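Local coordinates for protein GTP pyrophosphokinase YjbM (Bacillus subtilis PY79, PDB 5F2V) that makes the alarmone (p)ppGpp by transferring pyrophosphate from ATP to GTP or GDP, as a cooperative, allosterically regulated homotetramer, at residues C[77-82]-C[141-146]. Sequence-based numbering, arbitrary orientation.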
loop_
_atom_site.group_PDB
_atom_site.type_symbol
_atom_site.label_atom_id
_atom_site.label_comp_id
_atom_site.label_asym_id
_atom_site.label_seq_id
_atom_site.Cartn_x
_atom_site.Cartn_y
_atom_site.Cartn_z
ATOM N N MET C 77 -12.326 12.392 -6.146
ATOM C CA MET C 77 -13.280 13.071 -5.260
ATOM C C MET C 77 -12.760 14.431 -4.774
ATOM O O MET C 77 -11.570 14.565 -4.438
ATOM C CB MET C 77 -13.609 12.185 -4.062
ATOM C CG MET C 77 -15.053 11.721 -3.991
ATOM S SD MET C 77 -15.390 10.204 -4.903
ATOM C CE MET C 77 -14.327 9.046 -4.060
ATOM N N CYS C 78 -13.642 15.437 -4.755
ATOM C CA CYS C 78 -13.262 16.782 -4.313
ATOM C C CYS C 78 -14.241 17.361 -3.325
ATOM O O CYS C 78 -15.404 16.966 -3.285
ATOM C CB CYS C 78 -13.147 17.758 -5.481
ATOM S SG CYS C 78 -13.171 17.057 -7.143
ATOM N N GLN C 79 -13.764 18.316 -2.532
ATOM C CA GLN C 79 -14.613 19.009 -1.568
ATOM C C GLN C 79 -15.632 19.868 -2.293
ATOM O O GLN C 79 -16.821 19.820 -1.987
ATOM C CB GLN C 79 -13.773 19.865 -0.621
ATOM C CG GLN C 79 -13.097 19.074 0.492
ATOM C CD GLN C 79 -11.988 19.853 1.181
ATOM O OE1 GLN C 79 -11.543 20.889 0.689
ATOM N NE2 GLN C 79 -11.525 19.346 2.320
ATOM N N PHE C 80 -15.159 20.614 -3.287
ATOM C CA PHE C 80 -15.940 21.674 -3.909
ATOM C C PHE C 80 -16.267 21.460 -5.392
ATOM O O PHE C 80 -15.413 21.084 -6.183
ATOM C CB PHE C 80 -15.200 23.001 -3.734
ATOM C CG PHE C 80 -14.851 23.311 -2.306
ATOM C CD1 PHE C 80 -15.831 23.666 -1.399
ATOM C CD2 PHE C 80 -13.542 23.257 -1.871
ATOM C CE1 PHE C 80 -15.513 23.950 -0.082
ATOM C CE2 PHE C 80 -13.219 23.540 -0.568
ATOM C CZ PHE C 80 -14.209 23.889 0.335
ATOM N N VAL C 81 -17.520 21.704 -5.748
ATOM C CA VAL C 81 -17.960 21.772 -7.136
ATOM C C VAL C 81 -16.907 22.403 -8.038
ATOM O O VAL C 81 -16.624 21.900 -9.118
ATOM C CB VAL C 81 -19.280 22.604 -7.270
ATOM C CG1 VAL C 81 -19.556 22.957 -8.717
ATOM C CG2 VAL C 81 -20.436 21.854 -6.690
ATOM N N ASP C 82 -16.335 23.510 -7.585
ATOM C CA ASP C 82 -15.484 24.315 -8.443
ATOM C C ASP C 82 -14.146 23.636 -8.622
ATOM O O ASP C 82 -13.367 23.981 -9.508
ATOM C CB ASP C 82 -15.315 25.723 -7.875
ATOM C CG ASP C 82 -16.406 26.683 -8.366
ATOM O OD1 ASP C 82 -17.586 26.585 -7.915
ATOM O OD2 ASP C 82 -16.076 27.533 -9.224
ATOM N N ARG C 141 -16.409 13.589 -8.876
ATOM C CA ARG C 141 -17.577 13.785 -8.024
ATOM C C ARG C 141 -17.215 14.640 -6.821
ATOM O O ARG C 141 -16.050 14.701 -6.422
ATOM C CB ARG C 141 -18.101 12.448 -7.533
ATOM C CG ARG C 141 -18.433 11.475 -8.617
ATOM C CD ARG C 141 -18.637 10.117 -8.019
ATOM N NE ARG C 141 -19.393 9.260 -8.912
ATOM C CZ ARG C 141 -20.110 8.216 -8.499
ATOM N NH1 ARG C 141 -20.164 7.894 -7.202
ATOM N NH2 ARG C 141 -20.783 7.488 -9.382
ATOM N N THR C 142 -18.196 15.298 -6.227
ATOM C CA THR C 142 -17.973 15.865 -4.907
ATOM C C THR C 142 -18.075 14.744 -3.870
ATOM O O THR C 142 -18.808 13.768 -4.066
ATOM C CB THR C 142 -18.984 16.966 -4.580
ATOM O OG1 THR C 142 -20.314 16.455 -4.767
ATOM C CG2 THR C 142 -18.781 18.167 -5.483
ATOM N N LEU C 143 -17.331 14.871 -2.781
ATOM C CA LEU C 143 -17.533 14.012 -1.620
ATOM C C LEU C 143 -19.008 13.827 -1.279
ATOM O O LEU C 143 -19.444 12.706 -1.011
ATOM C CB LEU C 143 -16.828 14.580 -0.401
ATOM C CG LEU C 143 -15.316 14.546 -0.345
ATOM C CD1 LEU C 143 -14.884 15.400 0.836
ATOM C CD2 LEU C 143 -14.907 13.118 -0.154
ATOM N N ALA C 144 -19.773 14.918 -1.286
ATOM C CA ALA C 144 -21.197 14.835 -0.934
ATOM C C ALA C 144 -22.009 14.005 -1.932
ATOM O O ALA C 144 -22.744 13.084 -1.541
ATOM C CB ALA C 144 -21.793 16.226 -0.807
ATOM N N MET C 145 -21.879 14.328 -3.217
ATOM C CA MET C 145 -22.563 13.552 -4.247
ATOM C C MET C 145 -22.156 12.081 -4.174
ATOM O O MET C 145 -23.006 11.195 -4.299
ATOM C CB MET C 145 -22.259 14.105 -5.637
ATOM C CG MET C 145 -23.443 14.061 -6.606
ATOM S SD MET C 145 -23.678 12.487 -7.470
ATOM C CE MET C 145 -21.972 11.886 -7.569
ATOM N N ASN C 146 -20.863 11.820 -3.958
ATOM C CA ASN C 146 -20.391 10.448 -3.911
ATOM C C ASN C 146 -21.006 9.693 -2.752
ATOM O O ASN C 146 -21.351 8.522 -2.895
ATOM C CB ASN C 146 -18.869 10.380 -3.818
ATOM C CG ASN C 146 -18.356 8.949 -3.776
ATOM O OD1 ASN C 146 -18.589 8.169 -4.703
ATOM N ND2 ASN C 146 -17.660 8.595 -2.696
#
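The carboxamide of Asn146 lies beneath the sulfur of Met77: SD sits over one face of the amide, 3.4 Å from CG, and the two side chains cross at about a right angle. At the amide edge, NH1 of Arg141 donates to a lone pair of OD1 in the carbonyl plane (3.0 Å), though OD1 sits somewhat out of the guanidinium plane. The Phe80 ring carries Gln79 CB on one face and meets His35 edge-to-face; Met185 and Arg189 of helix 165-192 also pack on Phe80. With chi1 at -180°, Asn146 CG points opposite the backbone N, and the amide reaches from the first turn of helix 143-158 to Met77. The soft, bent chain of Met77 suits this flat polar surface. An alanine in place of Asn146 would probably leave the guanidinium without this acceptor and freer to turn, and take away the flat surface under the Met77 sulfur.

Beneath these side chains, two strands run parallel. Cys78 N donates to Arg141 O (3.0 Å), and Cys78 O takes the N-H of Leu143 (2.9 Å), carrying the ladder into the first helical residue. Thr142 suits this junction as N-cap: OG1 accepts from Met145 N (3.1 Å) and also bonds Asp182, while its methyl CG2 packs against Val81 N (3.8 Å). The branched apolar chain of Leu143 serves two neighbours, CD2 meeting Met77 CG (4.1 Å) and CD1 lying alongside Gln79 CG; Leu143 and Gln79 both pack on Phe147 of a second subunit.

Asn146, and Phe40 on which Met77 and Leu143 pack, belong to the allosteric pppGpp site shared between neighbouring subunits, whereas Arg141 lies close to ATP-binding Arg75. Parallel strands 72-78 and 130-142, each leading towards a helix, are neighbours in the central mixed sheet of the RelA/SpoT synthetase fold, a nucleotidyltransferase relative.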